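NAP1-binding protein 2 (Saccharomyces cerevisiae, PDB 1YN8) is an adaptor that links the PTC1 phosphatase to the PBS2 kinase and negatively regulates the HOG pathway; the part given here is its SH3 domain. Local coordinates at residues Gln2-Phe10 and Leu49-Ile58. Residues are numbered along the deposited sequence; the frame is centred on the assembly and turned at random. Where two conformers were deposited one is given.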
loop_
_atom_site.group_PDB
_atom_site.type_symbol
_atom_site.label_atom_id
_atom_site.label_comp_id
_atom_site.label_asym_id
_atom_site.label_seq_id
_atom_site.Cartn_x
_atom_site.Cartn_y
_atom_site.Cartn_z
ATOM N N GLN A 2 9.198 2.314 4.627
ATOM C CA GLN A 2 10.078 1.674 3.661
ATOM C C GLN A 2 9.585 1.871 2.241
ATOM O O GLN A 2 8.460 1.544 1.955
ATOM C CB GLN A 2 10.150 0.157 3.947
ATOM C CG GLN A 2 11.213 -0.585 3.101
ATOM C CD GLN A 2 11.396 -2.084 3.477
ATOM O OE1 GLN A 2 10.879 -2.587 4.491
ATOM N NE2 GLN A 2 12.154 -2.795 2.624
ATOM N N ARG A 3 10.460 2.309 1.334
ATOM C CA ARG A 3 10.055 2.639 -0.041
ATOM C C ARG A 3 9.548 1.437 -0.863
ATOM O O ARG A 3 10.235 0.413 -0.951
ATOM C CB ARG A 3 11.238 3.273 -0.818
ATOM C CG ARG A 3 11.864 4.552 -0.227
ATOM C CD ARG A 3 13.155 4.903 -1.014
ATOM N NE ARG A 3 13.943 6.028 -0.489
ATOM C CZ ARG A 3 13.784 7.305 -0.837
ATOM N NH1 ARG A 3 12.821 7.657 -1.696
ATOM N NH2 ARG A 3 14.600 8.241 -0.352
ATOM N N ALA A 4 8.397 1.598 -1.527
ATOM C CA ALA A 4 7.810 0.550 -2.391
ATOM C C ALA A 4 6.955 1.136 -3.556
ATOM O O ALA A 4 6.718 2.352 -3.639
ATOM C CB ALA A 4 6.972 -0.383 -1.559
ATOM N N VAL A 5 6.516 0.256 -4.448
ATOM C CA VAL A 5 5.625 0.629 -5.595
ATOM C C VAL A 5 4.488 -0.399 -5.732
ATOM O O VAL A 5 4.665 -1.615 -5.443
ATOM C CB VAL A 5 6.415 0.734 -6.894
ATOM C CG1 VAL A 5 7.042 -0.592 -7.231
ATOM C CG2 VAL A 5 5.542 1.276 -8.061
ATOM N N ALA A 6 3.333 0.098 -6.164
ATOM C CA ALA A 6 2.168 -0.748 -6.458
ATOM C C ALA A 6 2.294 -1.487 -7.788
ATOM O O ALA A 6 2.502 -0.878 -8.838
ATOM C CB ALA A 6 0.877 0.085 -6.437
ATOM N N LEU A 7 2.100 -2.803 -7.724
ATOM C CA LEU A 7 2.141 -3.703 -8.894
ATOM C C LEU A 7 0.838 -3.711 -9.704
ATOM O O LEU A 7 0.871 -3.829 -10.935
ATOM C CB LEU A 7 2.444 -5.137 -8.432
ATOM C CG LEU A 7 3.813 -5.438 -7.809
ATOM C CD1 LEU A 7 3.865 -6.903 -7.326
ATOM C CD2 LEU A 7 4.969 -5.164 -8.766
ATOM N N TYR A 8 -0.305 -3.657 -9.002
ATOM C CA TYR A 8 -1.639 -3.739 -9.623
ATOM C C TYR A 8 -2.605 -2.687 -9.057
ATOM O O TYR A 8 -2.427 -2.248 -7.926
ATOM C CB TYR A 8 -2.250 -5.126 -9.380
ATOM C CG TYR A 8 -1.297 -6.311 -9.449
ATOM C CD1 TYR A 8 -0.635 -6.646 -10.624
ATOM C CD2 TYR A 8 -1.066 -7.098 -8.312
ATOM C CE1 TYR A 8 0.233 -7.753 -10.667
ATOM C CE2 TYR A 8 -0.197 -8.179 -8.336
ATOM C CZ TYR A 8 0.441 -8.511 -9.524
ATOM O OH TYR A 8 1.311 -9.591 -9.551
ATOM N N ASP A 9 -3.652 -2.354 -9.838
ATOM C CA ASP A 9 -4.812 -1.609 -9.321
ATOM C C ASP A 9 -5.392 -2.351 -8.109
ATOM O O ASP A 9 -5.428 -3.597 -8.082
ATOM C CB ASP A 9 -5.905 -1.478 -10.403
ATOM C CG ASP A 9 -5.560 -0.529 -11.516
ATOM O OD1 ASP A 9 -4.540 0.184 -11.428
ATOM O OD2 ASP A 9 -6.350 -0.511 -12.515
ATOM N N PHE A 10 -5.839 -1.608 -7.101
ATOM C CA PHE A 10 -6.526 -2.214 -5.948
ATOM C C PHE A 10 -7.768 -1.390 -5.558
ATOM O O PHE A 10 -7.648 -0.228 -5.169
ATOM C CB PHE A 10 -5.571 -2.348 -4.759
ATOM C CG PHE A 10 -6.237 -2.803 -3.497
ATOM C CD1 PHE A 10 -6.852 -4.048 -3.437
ATOM C CD2 PHE A 10 -6.288 -1.971 -2.378
ATOM C CE1 PHE A 10 -7.479 -4.471 -2.266
ATOM C CE2 PHE A 10 -6.910 -2.378 -1.210
ATOM C CZ PHE A 10 -7.516 -3.629 -1.156
ATOM N N LEU A 49 -4.831 0.081 4.642
ATOM C CA LEU A 49 -4.398 -1.298 4.366
ATOM C C LEU A 49 -4.434 -1.657 2.884
ATOM O O LEU A 49 -5.403 -1.336 2.159
ATOM C CB LEU A 49 -5.236 -2.310 5.159
ATOM C CG LEU A 49 -4.834 -2.497 6.626
ATOM C CD1 LEU A 49 -5.237 -1.300 7.468
ATOM C CD2 LEU A 49 -5.430 -3.754 7.188
ATOM N N VAL A 50 -3.379 -2.355 2.458
ATOM C CA VAL A 50 -3.254 -2.882 1.083
ATOM C C VAL A 50 -2.822 -4.373 1.126
ATOM O O VAL A 50 -2.178 -4.807 2.099
ATOM C CB VAL A 50 -2.235 -2.073 0.257
ATOM C CG1 VAL A 50 -2.628 -0.564 0.269
ATOM C CG2 VAL A 50 -0.781 -2.288 0.773
ATOM N N PRO A 51 -3.132 -5.136 0.068
ATOM C CA PRO A 51 -2.671 -6.526 0.049
ATOM C C PRO A 51 -1.119 -6.644 -0.010
ATOM O O PRO A 51 -0.483 -5.946 -0.794
ATOM C CB PRO A 51 -3.297 -7.091 -1.242
ATOM C CG PRO A 51 -4.414 -6.131 -1.613
ATOM C CD PRO A 51 -3.903 -4.805 -1.143
ATOM N N GLU A 52 -0.557 -7.573 0.777
ATOM C CA GLU A 52 0.891 -7.819 0.810
ATOM C C GLU A 52 1.481 -8.153 -0.577
ATOM O O GLU A 52 2.615 -7.729 -0.921
ATOM C CB GLU A 52 1.195 -8.938 1.793
ATOM C CG GLU A 52 2.665 -9.077 2.155
ATOM C CD GLU A 52 2.905 -10.173 3.181
ATOM O OE1 GLU A 52 2.006 -11.008 3.396
ATOM O OE2 GLU A 52 4.013 -10.206 3.749
ATOM N N GLU A 53 0.727 -8.921 -1.368
ATOM C CA GLU A 53 1.198 -9.329 -2.710
ATOM C C GLU A 53 1.043 -8.259 -3.838
ATOM O O GLU A 53 1.409 -8.531 -4.997
ATOM C CB GLU A 53 0.506 -10.640 -3.135
ATOM C CG GLU A 53 0.843 -11.894 -2.237
ATOM C CD GLU A 53 2.349 -12.097 -2.003
ATOM O OE1 GLU A 53 3.098 -12.215 -3.004
ATOM O OE2 GLU A 53 2.784 -12.133 -0.815
ATOM N N PHE A 54 0.475 -7.082 -3.527
ATOM C CA PHE A 54 0.209 -6.022 -4.516
ATOM C C PHE A 54 1.298 -4.924 -4.517
ATOM O O PHE A 54 1.171 -3.937 -5.249
ATOM C CB PHE A 54 -1.163 -5.361 -4.267
ATOM C CG PHE A 54 -2.354 -6.084 -4.913
ATOM C CD1 PHE A 54 -2.583 -7.441 -4.676
ATOM C CD2 PHE A 54 -3.268 -5.393 -5.713
ATOM C CE1 PHE A 54 -3.676 -8.098 -5.228
ATOM C CE2 PHE A 54 -4.369 -6.059 -6.287
ATOM C CZ PHE A 54 -4.565 -7.406 -6.028
ATOM N N VAL A 55 2.332 -5.076 -3.677
ATOM C CA VAL A 55 3.480 -4.122 -3.706
ATOM C C VAL A 55 4.834 -4.805 -3.816
ATOM O O VAL A 55 4.971 -5.972 -3.402
ATOM C CB VAL A 55 3.515 -3.141 -2.484
ATOM C CG1 VAL A 55 2.172 -2.481 -2.259
ATOM C CG2 VAL A 55 4.049 -3.813 -1.207
ATOM N N SER A 56 5.820 -4.066 -4.329
ATOM C CA SER A 56 7.199 -4.512 -4.412
ATOM C C SER A 56 8.115 -3.435 -3.804
ATOM O O SER A 56 7.853 -2.227 -3.964
ATOM C CB SER A 56 7.586 -4.734 -5.858
ATOM O OG SER A 56 8.876 -5.295 -5.945
ATOM N N TYR A 57 9.172 -3.872 -3.118
ATOM C CA TYR A 57 10.115 -2.938 -2.481
ATOM C C TYR A 57 11.121 -2.425 -3.501
ATOM O O TYR A 57 11.611 -3.187 -4.328
ATOM C CB TYR A 57 10.806 -3.581 -1.275
ATOM C CG TYR A 57 9.837 -3.805 -0.141
ATOM C CD1 TYR A 57 9.306 -2.718 0.572
ATOM C CD2 TYR A 57 9.403 -5.075 0.188
ATOM C CE1 TYR A 57 8.393 -2.907 1.614
ATOM C CE2 TYR A 57 8.469 -5.267 1.219
ATOM C CZ TYR A 57 7.965 -4.187 1.903
ATOM O OH TYR A 57 7.040 -4.411 2.909
ATOM N N ILE A 58 11.424 -1.131 -3.428
ATOM C CA ILE A 58 12.347 -0.466 -4.355
ATOM C C ILE A 58 13.809 -0.728 -3.933
ATOM O O ILE A 58 14.225 -0.403 -2.824
ATOM C CB ILE A 58 12.000 1.063 -4.470
ATOM C CG1 ILE A 58 10.747 1.246 -5.347
ATOM C CG2 ILE A 58 13.190 1.874 -5.017
ATOM C CD1 ILE A 58 10.080 2.642 -5.289
HETATM O O HOH W 1 12.887 -0.488 -0.096
HETATM O O HOH W 2 2.323 -10.411 -6.633
#
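Tyr8 drives its CD2 edge over one ring face of Phe54 in a T-shaped pair, centroids 5.1 Å apart and planes at 86°. Pro51 CG sits off-centre over the opposite face. Phe10 also turns an edge toward Phe54, with planes at 73°. With CG anti to the backbone N (chi1 173°), Phe10 lays its ring face against Pro51, whose CD stands 3.6 Å from the ring centroid in a CH-pi contact almost on the normal. An alanine in place of Phe10 would probably leave Pro51 without this flat partner and Phe54 without one of its two edge-on aromatic neighbours. In the plane of the Phe54 ring, Asp9 O meets CE2 at 3.2 Å. A water joins Tyr8 OH to Glu53 O. Next to the cluster along the chain, Leu7 N donates to Phe54 O (2.9 Å), and Val5 and Ser56 exchange two backbone bonds as an antiparallel hydrogen-bonded pair. Gln2 stacks its amide on the Tyr57 ring, NE2 3.5 Å from CD1. Strand 2-6 pairs antiparallel with strand 55-57, bringing the chain ends together, as in SH3 domains; Tyr8, Phe10, Pro51 and Phe54 match the ALYDF and PxxF/Y signature residues lining this fold's proline-peptide groove, and probably do so here.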